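Local coordinates for mandelate racemase / muconate lactonizing enzyme, C-terminal domain protein (PDB 4JHM) that belongs to the enolase superfamily, joining a mandelate racemase-type N-terminal domain to a C-terminal domain of the TIM-barrel kind, at residues Val171-Glu183 and Met207-Glu219. Numbering follows the deposited sequence.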
# COMPACT_ATOMS: atom_id res chain seq x y z
N VAL A 171 22.53 14.36 -24.41
CA VAL A 171 23.02 13.06 -24.83
C VAL A 171 24.03 12.60 -23.77
O VAL A 171 25.19 13.01 -23.78
CB VAL A 171 23.69 13.15 -26.22
CG1 VAL A 171 24.40 11.85 -26.57
CG2 VAL A 171 22.66 13.51 -27.29
N TYR A 172 23.56 11.78 -22.85
CA TYR A 172 24.38 11.30 -21.73
C TYR A 172 25.89 11.33 -22.00
O TYR A 172 26.65 11.90 -21.23
CB TYR A 172 23.95 9.89 -21.34
CG TYR A 172 24.69 9.34 -20.15
CD1 TYR A 172 24.64 9.98 -18.92
CD2 TYR A 172 25.45 8.19 -20.25
CE1 TYR A 172 25.32 9.48 -17.82
CE2 TYR A 172 26.14 7.69 -19.16
CZ TYR A 172 26.08 8.34 -17.96
OH TYR A 172 26.76 7.85 -16.87
N ASP A 173 26.32 10.72 -23.10
CA ASP A 173 27.75 10.60 -23.39
C ASP A 173 28.47 11.95 -23.50
O ASP A 173 29.49 12.16 -22.84
CB ASP A 173 27.96 9.80 -24.67
CG ASP A 173 27.39 8.40 -24.57
OD1 ASP A 173 27.88 7.62 -23.71
OD2 ASP A 173 26.46 8.08 -25.33
N LYS A 174 27.93 12.84 -24.32
CA LYS A 174 28.50 14.19 -24.47
C LYS A 174 28.31 15.01 -23.19
O LYS A 174 29.21 15.75 -22.77
CB LYS A 174 27.88 14.90 -25.67
CG LYS A 174 28.20 14.22 -27.00
CD LYS A 174 27.36 14.78 -28.14
CE LYS A 174 27.85 16.15 -28.57
NZ LYS A 174 27.04 16.70 -29.69
N ASP A 175 27.15 14.87 -22.56
CA ASP A 175 26.87 15.57 -21.31
C ASP A 175 27.84 15.16 -20.20
O ASP A 175 28.13 15.95 -19.30
CB ASP A 175 25.44 15.30 -20.87
CG ASP A 175 24.42 15.94 -21.78
OD1 ASP A 175 24.81 16.73 -22.67
OD2 ASP A 175 23.22 15.66 -21.61
N VAL A 176 28.33 13.93 -20.25
CA VAL A 176 29.26 13.45 -19.23
C VAL A 176 30.64 14.08 -19.41
O VAL A 176 31.32 14.38 -18.43
CB VAL A 176 29.39 11.91 -19.25
CG1 VAL A 176 30.66 11.46 -18.54
CG2 VAL A 176 28.17 11.26 -18.62
N ALA A 177 31.05 14.28 -20.66
CA ALA A 177 32.32 14.93 -20.94
C ALA A 177 32.25 16.39 -20.51
O ALA A 177 33.24 16.97 -20.05
CB ALA A 177 32.66 14.83 -22.42
N LEU A 178 31.08 16.99 -20.65
CA LEU A 178 30.85 18.35 -20.22
C LEU A 178 30.85 18.42 -18.70
O LEU A 178 31.71 19.03 -18.09
CB LEU A 178 29.50 18.85 -20.75
CG LEU A 178 28.97 20.13 -20.12
CD1 LEU A 178 29.75 21.33 -20.62
CD2 LEU A 178 27.49 20.29 -20.42
N VAL A 179 29.87 17.75 -18.11
CA VAL A 179 29.66 17.78 -16.67
C VAL A 179 30.94 17.55 -15.86
O VAL A 179 31.17 18.24 -14.87
CB VAL A 179 28.58 16.76 -16.27
CG1 VAL A 179 28.85 16.19 -14.90
CG2 VAL A 179 27.20 17.41 -16.32
N GLU A 180 31.77 16.60 -16.27
CA GLU A 180 32.97 16.24 -15.51
C GLU A 180 34.08 17.28 -15.65
O GLU A 180 34.79 17.58 -14.69
CB GLU A 180 33.47 14.85 -15.93
CG GLU A 180 32.52 13.73 -15.54
CD GLU A 180 33.10 12.34 -15.76
OE1 GLU A 180 33.73 12.12 -16.81
OE2 GLU A 180 32.92 11.47 -14.88
N ALA A 181 34.23 17.82 -16.86
CA ALA A 181 35.24 18.84 -17.13
C ALA A 181 34.94 20.13 -16.36
O ALA A 181 35.85 20.84 -15.95
CB ALA A 181 35.30 19.13 -18.62
N VAL A 182 33.65 20.42 -16.18
CA VAL A 182 33.24 21.60 -15.42
C VAL A 182 33.51 21.43 -13.93
O VAL A 182 33.94 22.37 -13.27
CB VAL A 182 31.74 21.90 -15.62
CG1 VAL A 182 31.21 22.78 -14.50
CG2 VAL A 182 31.49 22.55 -16.97
N GLU A 183 33.24 20.24 -13.41
CA GLU A 183 33.45 19.97 -11.99
C GLU A 183 34.92 20.05 -11.64
O GLU A 183 35.28 20.54 -10.57
CB GLU A 183 32.90 18.59 -11.60
CG GLU A 183 33.16 18.20 -10.15
CD GLU A 183 32.41 19.07 -9.15
OE1 GLU A 183 31.60 19.91 -9.58
OE2 GLU A 183 32.62 18.89 -7.93
N MSE A 207 19.57 7.83 -13.82
CA MSE A 207 20.05 7.39 -12.52
C MSE A 207 21.55 7.51 -12.42
O MSE A 207 22.08 7.84 -11.38
CB MSE A 207 19.63 5.95 -12.26
CG MSE A 207 20.11 5.48 -10.89
SE MSE A 207 19.19 6.45 -9.43
CE MSE A 207 17.51 5.44 -9.48
N LYS A 208 22.25 7.25 -13.51
CA LYS A 208 23.70 7.31 -13.50
C LYS A 208 24.17 8.75 -13.24
O LYS A 208 25.06 8.99 -12.42
CB LYS A 208 24.26 6.80 -14.82
CG LYS A 208 25.57 6.04 -14.67
CD LYS A 208 25.35 4.54 -14.65
CE LYS A 208 25.14 3.98 -16.05
NZ LYS A 208 25.33 2.50 -16.09
N MSE A 209 23.56 9.70 -13.94
CA MSE A 209 23.93 11.11 -13.83
C MSE A 209 23.59 11.65 -12.47
O MSE A 209 24.34 12.46 -11.92
CB MSE A 209 23.20 11.91 -14.89
CG MSE A 209 23.39 13.42 -14.73
SE MSE A 209 25.20 14.00 -15.27
CE MSE A 209 25.30 13.19 -17.06
N ALA A 210 22.46 11.22 -11.93
CA ALA A 210 21.97 11.72 -10.65
C ALA A 210 22.90 11.32 -9.52
O ALA A 210 23.29 12.15 -8.69
CB ALA A 210 20.56 11.22 -10.39
N LYS A 211 23.27 10.04 -9.50
CA LYS A 211 24.23 9.52 -8.54
C LYS A 211 25.54 10.29 -8.62
O LYS A 211 26.15 10.60 -7.61
CB LYS A 211 24.50 8.03 -8.78
CG LYS A 211 23.37 7.12 -8.33
CD LYS A 211 23.89 5.71 -8.09
CE LYS A 211 22.76 4.70 -7.90
NZ LYS A 211 21.88 4.98 -6.73
N TRP A 212 25.96 10.61 -9.84
CA TRP A 212 27.18 11.40 -10.02
C TRP A 212 26.99 12.83 -9.53
O TRP A 212 27.85 13.37 -8.83
CB TRP A 212 27.59 11.39 -11.49
CG TRP A 212 28.87 12.13 -11.74
CD1 TRP A 212 30.12 11.60 -11.88
CD2 TRP A 212 29.02 13.55 -11.88
NE1 TRP A 212 31.03 12.60 -12.10
CE2 TRP A 212 30.38 13.81 -12.10
CE3 TRP A 212 28.13 14.63 -11.83
CZ2 TRP A 212 30.88 15.09 -12.28
CZ3 TRP A 212 28.62 15.91 -12.01
CH2 TRP A 212 29.98 16.13 -12.23
N MSE A 213 25.88 13.45 -9.90
CA MSE A 213 25.60 14.83 -9.49
C MSE A 213 25.47 14.86 -7.99
O MSE A 213 25.81 15.86 -7.36
CB MSE A 213 24.33 15.36 -10.16
CG MSE A 213 24.62 15.74 -11.61
SE MSE A 213 22.96 16.18 -12.58
CE MSE A 213 22.33 17.67 -11.46
N GLU A 214 24.98 13.75 -7.43
CA GLU A 214 24.79 13.62 -5.98
C GLU A 214 26.12 13.57 -5.23
O GLU A 214 26.24 14.13 -4.15
CB GLU A 214 23.97 12.36 -5.67
CG GLU A 214 23.62 12.15 -4.20
CD GLU A 214 23.06 10.76 -3.92
OE1 GLU A 214 23.58 9.78 -4.51
OE2 GLU A 214 22.12 10.64 -3.11
N ARG A 215 27.12 12.90 -5.81
CA ARG A 215 28.44 12.80 -5.19
C ARG A 215 29.14 14.15 -5.15
O ARG A 215 29.85 14.47 -4.20
CB ARG A 215 29.35 11.82 -5.95
CG ARG A 215 29.09 10.36 -5.63
CD ARG A 215 30.29 9.48 -5.95
NE ARG A 215 30.14 8.16 -5.34
CZ ARG A 215 30.56 7.84 -4.12
NH1 ARG A 215 30.36 6.61 -3.65
NH2 ARG A 215 31.19 8.73 -3.36
N HIS A 216 28.94 14.94 -6.20
CA HIS A 216 29.64 16.21 -6.33
C HIS A 216 28.75 17.40 -5.93
O HIS A 216 29.01 18.54 -6.28
CB HIS A 216 30.19 16.36 -7.75
CG HIS A 216 31.20 15.31 -8.11
ND1 HIS A 216 30.85 14.09 -8.66
CD2 HIS A 216 32.55 15.29 -7.99
CE1 HIS A 216 31.94 13.37 -8.87
NE2 HIS A 216 32.98 14.08 -8.47
N ASN A 217 27.71 17.09 -5.15
CA ASN A 217 26.88 18.11 -4.51
C ASN A 217 26.29 19.17 -5.45
O ASN A 217 26.07 20.31 -5.05
CB ASN A 217 27.66 18.78 -3.38
CG ASN A 217 27.78 17.89 -2.15
OD1 ASN A 217 26.85 17.18 -1.78
ND2 ASN A 217 28.94 17.94 -1.49
N TRP A 218 26.01 18.80 -6.70
CA TRP A 218 25.33 19.71 -7.61
C TRP A 218 23.92 19.97 -7.11
O TRP A 218 23.41 19.23 -6.28
CB TRP A 218 25.28 19.14 -9.03
CG TRP A 218 26.58 19.27 -9.74
CD1 TRP A 218 27.82 19.14 -9.21
CD2 TRP A 218 26.76 19.54 -11.14
NE1 TRP A 218 28.77 19.32 -10.18
CE2 TRP A 218 28.15 19.57 -11.37
CE3 TRP A 218 25.89 19.77 -12.20
CZ2 TRP A 218 28.69 19.81 -12.63
CZ3 TRP A 218 26.42 20.02 -13.45
CH2 TRP A 218 27.81 20.04 -13.66
N GLU A 219 23.31 21.02 -7.64
CA GLU A 219 22.11 21.59 -7.04
C GLU A 219 20.85 20.81 -7.39
O GLU A 219 20.14 20.35 -6.49
CB GLU A 219 21.99 23.06 -7.46
CG GLU A 219 20.77 23.79 -6.92
CD GLU A 219 20.81 23.98 -5.42
OE1 GLU A 219 21.76 23.49 -4.78
OE2 GLU A 219 19.88 24.61 -4.88
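Glu183 meets three aromatic residues of 207-219 in succession, as neighbouring outer helices of a β/α barrel pack side by side. Helices 172-183 and 207-215 run nearly parallel, 9° apart with axes 11.6 Å apart at their closest, and cover strand 192-196, where Val179 and Met209 both rest on Leu195. Glu183 CB lies at the edge of the Trp212 ring, 3.9 Å from CH2. Glu183 CG follows at 3.7 Å from His216 CD2, and a bend at chi2 (67°) then turns the carboxylate toward Trp218. There Glu183 OE1 accepts a hydrogen bond from Trp218 NE1 (3.0 Å, 158° at the hydrogen); the acceptor lies close to the indole plane, whereas the N-H comes down on OE1 from above the carboxylate plane. Glu183 OE2 ends 3.5 Å from His216 CB. The imidazole is steadied within its own segment: His216 ND1 donates to Trp212 O at 3.1 Å while lying over the centre of the Trp212 ring. Toward the N-terminal end of helix 172-183, selenomethionine Met209 fits as a knob among Tyr172, Asp175, Val176 and Val179. Apolar side chains join the helices here, and the one hydrogen bond between the segments gives the indole N-H of buried Trp218 an acceptor that is probably anionic.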